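Local coordinates for protein putative dehydrogenase (Pseudarthrobacter phenanthrenivorans, PDB 6A3F) that catalyses the NAD(+)-dependent oxidation of levoglucosan to 3-dehydrolevoglucosan as a homotetramer of the Gfo/Idh/MocA family, at residues B[32-37]-B[353-358]; B[36-41]-B[98-103]. All coordinates share one frame; numbering follows the deposited sequence.

From the N terminus the chain runs through strand 23-30 into the glycine-rich turn and helix 35-48, the element that both interactions use. Interaction 2 closes first: helix residues 36-41 meet the end of strand 96-100 in segment 98-103, so its loop stays within the nucleotide-binding Rossmann domain. Interaction 1 starts a few residues earlier, at 32-37, and returns only at 353-358. The two contacts share Lys36 and Ala37, and the short loop that ends at 98-103 lies within the long one. Interaction 1 ties the Rossmann domain to helix 355-371. Their centres lie about 9 Å apart, and Leu40 CD2 packs on Gly356 CA at 3.8 Å, joining the two.

Interaction 1: residues B[32-37]-B[353-358]; sequences GFMGKA and IGYGET
The first turns of two helices meet here, Ala37 and Gly356 bringing their CA atoms to 6.0 Å, close enough for the aromatic side chain of Tyr355 to reach across to the Met34 and Ala37 side chains. Tyr355 carries its ring with CG anti to the backbone N (chi1 -177°), and one long border of the ring, CD2 to CE2, is turned to helix 35-48. The methyl of Ala37 sits at this edge, in the ring plane, with Ala37 CB 3.8 Å from Tyr355 CE2; its small size lets the ring lie beside the helix. The Met34 and Tyr355 side chains approach from opposite directions. The Met34 chain is bent at chi2 and chi3 (-55° and -81°), which brings Met34 CE obliquely against the CE2 side of the Tyr355 ring, 3.4 Å from Tyr355 CE2 and 3.9 Å from Tyr355 OH. A flexible, unbranched thioether suits such a fitted approach. The contact is wholly apolar, whereas the start of the second helix is held by polar bonds: Gly354 N donates to Glu357 OE1 at 2.9 Å, and Thr358 OG1 donates to Tyr355 O at 2.7 Å in the carbonyl plane. Phe33, Met34 and Tyr355 all belong to the NADH site, so the contact joins the glycine-rich turn to a cofactor-binding tyrosine far along the chain. Thr358 OG1 is also hydrogen-bonded to Asn152, another NADH-binding residue. Trp346 of the second subunit meets the Tyr355 ring and packs on Ala37, placing the junction of helices 35-48 and 355-371 against the subunit interface.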
loop_
_atom_site.group_PDB
_atom_site.type_symbol
_atom_site.label_atom_id
_atom_site.label_comp_id
_atom_site.label_asym_id
_atom_site.label_seq_id
_atom_site.Cartn_x
_atom_site.Cartn_y
_atom_site.Cartn_z
ATOM N N GLY B 32 -25.846 6.971 22.637
ATOM C CA GLY B 32 -25.796 8.003 21.551
ATOM C C GLY B 32 -26.222 7.453 20.183
ATOM O O GLY B 32 -27.104 6.564 20.082
ATOM N N PHE B 33 -25.589 7.933 19.116
ATOM C CA PHE B 33 -25.915 7.420 17.741
ATOM C C PHE B 33 -25.515 5.936 17.628
ATOM O O PHE B 33 -26.244 5.062 16.990
ATOM C CB PHE B 33 -25.212 8.259 16.666
ATOM C CG PHE B 33 -25.511 9.738 16.709
ATOM C CD1 PHE B 33 -26.694 10.223 17.260
ATOM C CD2 PHE B 33 -24.612 10.651 16.173
ATOM C CE1 PHE B 33 -26.961 11.583 17.289
ATOM C CE2 PHE B 33 -24.884 12.013 16.200
ATOM C CZ PHE B 33 -26.057 12.477 16.756
ATOM N N MET B 34 -24.385 5.687 18.314
ATOM C CA MET B 34 -23.676 4.405 18.312
ATOM C C MET B 34 -24.465 3.306 19.027
ATOM O O MET B 34 -23.987 2.172 19.102
ATOM C CB MET B 34 -22.295 4.552 18.949
ATOM C CG MET B 34 -21.298 5.201 18.014
ATOM S SD MET B 34 -21.169 4.308 16.413
ATOM C CE MET B 34 -20.071 2.978 16.918
ATOM N N GLY B 35 -25.655 3.588 19.537
ATOM C CA GLY B 35 -26.562 2.525 20.005
ATOM C C GLY B 35 -26.863 1.491 18.921
ATOM O O GLY B 35 -27.092 0.313 19.234
ATOM N N LYS B 36 -26.800 1.910 17.658
ATOM C CA LYS B 36 -26.982 0.992 16.529
ATOM C C LYS B 36 -25.945 -0.147 16.625
ATOM O O LYS B 36 -26.246 -1.312 16.270
ATOM C CB LYS B 36 -26.941 1.714 15.171
ATOM C CG LYS B 36 -25.600 2.318 14.749
ATOM C CD LYS B 36 -25.536 2.824 13.315
ATOM C CE LYS B 36 -26.002 4.251 13.167
ATOM N NZ LYS B 36 -25.866 4.746 11.775
ATOM N N ALA B 37 -24.742 0.130 17.125
ATOM C CA ALA B 37 -23.728 -0.922 17.113
ATOM C C ALA B 37 -24.038 -1.984 18.185
ATOM O O ALA B 37 -23.780 -3.200 18.004
ATOM C CB ALA B 37 -22.372 -0.292 17.362
ATOM N N ILE B 353 -14.823 -7.237 6.895
ATOM C CA ILE B 353 -15.041 -6.987 8.328
ATOM C C ILE B 353 -15.176 -5.461 8.509
ATOM O O ILE B 353 -14.320 -4.727 8.088
ATOM C CB ILE B 353 -13.856 -7.533 9.143
ATOM C CG1 ILE B 353 -13.640 -9.047 8.971
ATOM C CG2 ILE B 353 -13.970 -7.133 10.603
ATOM C CD1 ILE B 353 -14.799 -9.902 9.423
ATOM N N GLY B 354 -16.258 -5.029 9.143
ATOM C CA GLY B 354 -16.422 -3.668 9.654
ATOM C C GLY B 354 -16.518 -3.627 11.181
ATOM O O GLY B 354 -16.211 -4.586 11.927
ATOM N N TYR B 355 -16.916 -2.474 11.677
ATOM C CA TYR B 355 -16.947 -2.233 13.101
ATOM C C TYR B 355 -17.917 -3.203 13.782
ATOM O O TYR B 355 -17.668 -3.634 14.867
ATOM C CB TYR B 355 -17.423 -0.802 13.362
ATOM C CG TYR B 355 -17.430 -0.379 14.816
ATOM C CD1 TYR B 355 -16.274 0.085 15.435
ATOM C CD2 TYR B 355 -18.584 -0.471 15.578
ATOM C CE1 TYR B 355 -16.277 0.407 16.781
ATOM C CE2 TYR B 355 -18.603 -0.125 16.922
ATOM C CZ TYR B 355 -17.449 0.334 17.526
ATOM O OH TYR B 355 -17.504 0.735 18.838
ATOM N N GLY B 356 -19.041 -3.455 13.131
ATOM C CA GLY B 356 -20.109 -4.251 13.682
ATOM C C GLY B 356 -19.643 -5.642 14.067
ATOM O O GLY B 356 -20.025 -6.144 15.138
ATOM N N GLU B 357 -18.815 -6.266 13.216
ATOM C CA GLU B 357 -18.356 -7.647 13.512
ATOM C C GLU B 357 -17.573 -7.682 14.836
ATOM O O GLU B 357 -17.684 -8.677 15.551
ATOM C CB GLU B 357 -17.528 -8.230 12.357
ATOM C CG GLU B 357 -18.397 -8.596 11.168
ATOM C CD GLU B 357 -18.608 -7.501 10.123
ATOM O OE1 GLU B 357 -18.452 -6.304 10.443
ATOM O OE2 GLU B 357 -18.889 -7.835 8.966
ATOM N N THR B 358 -16.837 -6.627 15.172
ATOM C CA THR B 358 -16.100 -6.620 16.436
ATOM C C THR B 358 -17.091 -6.652 17.605
ATOM O O THR B 358 -16.905 -7.369 18.590
ATOM C CB THR B 358 -15.137 -5.434 16.557
ATOM O OG1 THR B 358 -15.829 -4.196 16.792
ATOM C CG2 THR B 358 -14.244 -5.354 15.341
#

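Interaction 2: residues B[36-41]-B[98-103]; sequences KAHSLA and DIATPN
His38 reaches from helix 35-48 to Asp98 on strand 96-100. His38 CB already lies 3.8 Å from Asp98 OD2, and His38 CG is 3.7 Å from Asp98 OD2. With CG anti to the carbonyl carbon (chi1 -61°), the ring is directed at the strand, and its rotation about the CB-CG bond presents ND1 to the carboxylate: His38 ND1 donates to Asp98 OD2 at 2.7 Å, with an N-H...O angle of 161°. The acceptor lies at the ring edge, near its plane. ND1 comes to the syn side of OD2, tilted somewhat out of the carboxylate plane, with ring and carboxylate planes 53° apart. Further round, His38 CE1 lies 3.4 Å from Asp98 OD1 and 3.7 Å from Ala100 CB. At the far end of the ring, His38 NE2 is 3.8 Å from Ala100 CB, which approaches obliquely.

This is the Rossmann arrangement, in which the helix following the first strand packs on the parallel sheet. Strand 96-100 lies next to strand 23-30, and Asp98 and Ala100 turn their side chains to the helix while Ile99, between them, turns to helix 106-115. A histidine suits the helix position because it offers both an N-H for the carboxylate and a flat ring to lay near the alanine; the short side chain of Ala100 lets the ring come within van der Waals distance of the strand.

Asp98 OD2 has a second partner in the hydroxyl of Tyr42, one turn further along the same helix, so the buried oxygen is gripped by two groups of one helix, and the negative charge would probably favour a proton on ND1. Leu28 of strand 23-30 touches both His38 and Asp98. Just beyond Ala100 the strand runs into Thr101 and Asn103, both of which bind NADH.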
loop_
_atom_site.group_PDB
_atom_site.type_symbol
_atom_site.label_atom_id
_atom_site.label_comp_id
_atom_site.label_asym_id
_atom_site.label_seq_id
_atom_site.Cartn_x
_atom_site.Cartn_y
_atom_site.Cartn_z
ATOM N N LYS B 36 -26.800 1.910 17.658
ATOM C CA LYS B 36 -26.982 0.992 16.529
ATOM C C LYS B 36 -25.945 -0.147 16.625
ATOM O O LYS B 36 -26.246 -1.312 16.270
ATOM C CB LYS B 36 -26.941 1.714 15.171
ATOM C CG LYS B 36 -25.600 2.318 14.749
ATOM C CD LYS B 36 -25.536 2.824 13.315
ATOM C CE LYS B 36 -26.002 4.251 13.167
ATOM N NZ LYS B 36 -25.866 4.746 11.775
ATOM N N ALA B 37 -24.742 0.130 17.125
ATOM C CA ALA B 37 -23.728 -0.922 17.113
ATOM C C ALA B 37 -24.038 -1.984 18.185
ATOM O O ALA B 37 -23.780 -3.200 18.004
ATOM C CB ALA B 37 -22.372 -0.292 17.362
ATOM N N HIS B 38 -24.542 -1.497 19.340
ATOM C CA HIS B 38 -25.003 -2.358 20.439
ATOM C C HIS B 38 -26.188 -3.222 19.984
ATOM O O HIS B 38 -26.178 -4.430 20.175
ATOM C CB HIS B 38 -25.319 -1.511 21.683
ATOM C CG HIS B 38 -24.156 -0.748 22.224
ATOM N ND1 HIS B 38 -23.514 -1.098 23.400
ATOM C CD2 HIS B 38 -23.556 0.386 21.788
ATOM C CE1 HIS B 38 -22.552 -0.243 23.634
ATOM N NE2 HIS B 38 -22.559 0.680 22.661
ATOM N N SER B 39 -27.190 -2.607 19.392
ATOM C CA SER B 39 -28.420 -3.341 19.092
ATOM C C SER B 39 -28.179 -4.266 17.905
ATOM O O SER B 39 -28.758 -5.347 17.868
ATOM C CB SER B 39 -29.582 -2.405 18.877
ATOM O OG SER B 39 -29.249 -1.441 17.904
ATOM N N LEU B 40 -27.251 -3.880 17.002
ATOM C CA LEU B 40 -26.791 -4.785 15.954
ATOM C C LEU B 40 -26.179 -6.033 16.579
ATOM O O LEU B 40 -26.441 -7.131 16.107
ATOM C CB LEU B 40 -25.739 -4.085 15.098
ATOM C CG LEU B 40 -24.980 -4.985 14.133
ATOM C CD1 LEU B 40 -25.935 -5.607 13.117
ATOM C CD2 LEU B 40 -23.899 -4.186 13.439
ATOM N N ALA B 41 -25.286 -5.850 17.551
ATOM C CA ALA B 41 -24.610 -6.976 18.149
ATOM C C ALA B 41 -25.633 -7.968 18.741
ATOM O O ALA B 41 -25.505 -9.172 18.516
ATOM C CB ALA B 41 -23.631 -6.522 19.195
ATOM N N ASP B 98 -26.086 -3.091 29.764
ATOM C CA ASP B 98 -25.143 -2.501 28.798
ATOM C C ASP B 98 -25.038 -1.007 29.093
ATOM O O ASP B 98 -25.974 -0.253 28.829
ATOM C CB ASP B 98 -25.608 -2.727 27.352
ATOM C CG ASP B 98 -24.580 -2.313 26.300
ATOM O OD1 ASP B 98 -23.760 -1.414 26.598
ATOM O OD2 ASP B 98 -24.604 -2.893 25.169
ATOM N N ILE B 99 -23.876 -0.608 29.625
ATOM C CA ILE B 99 -23.624 0.769 30.016
ATOM C C ILE B 99 -22.848 1.470 28.891
ATOM O O ILE B 99 -21.625 1.254 28.713
ATOM C CB ILE B 99 -22.865 0.870 31.351
ATOM C CG1 ILE B 99 -23.450 0.001 32.464
ATOM C CG2 ILE B 99 -22.786 2.347 31.756
ATOM C CD1 ILE B 99 -22.640 0.036 33.714
ATOM N N ALA B 100 -23.534 2.371 28.177
ATOM C CA ALA B 100 -22.950 3.056 27.062
ATOM C C ALA B 100 -23.097 4.575 27.244
ATOM O O ALA B 100 -23.226 5.302 26.299
ATOM C CB ALA B 100 -23.606 2.594 25.800
ATOM N N THR B 101 -23.073 5.040 28.476
ATOM C CA THR B 101 -23.093 6.473 28.734
ATOM C C THR B 101 -21.665 7.042 28.646
ATOM O O THR B 101 -20.649 6.298 28.708
ATOM C CB THR B 101 -23.602 6.738 30.166
ATOM O OG1 THR B 101 -22.624 6.242 31.081
ATOM C CG2 THR B 101 -24.928 6.081 30.509
ATOM N N PRO B 102 -21.557 8.367 28.719
ATOM C CA PRO B 102 -20.273 8.973 29.007
ATOM C C PRO B 102 -19.622 8.533 30.328
ATOM O O PRO B 102 -20.282 7.968 31.214
ATOM C CB PRO B 102 -20.587 10.482 29.017
ATOM C CG PRO B 102 -21.798 10.581 28.075
ATOM C CD PRO B 102 -22.604 9.377 28.497
ATOM N N ASN B 103 -18.317 8.819 30.443
ATOM C CA ASN B 103 -17.420 8.182 31.456
ATOM C C ASN B 103 -17.877 8.528 32.882
ATOM O O ASN B 103 -17.573 7.789 33.811
ATOM C CB ASN B 103 -15.946 8.602 31.289
ATOM C CG ASN B 103 -15.471 8.609 29.851
ATOM O OD1 ASN B 103 -16.160 8.062 28.993
ATOM N ND2 ASN B 103 -14.312 9.212 29.574
#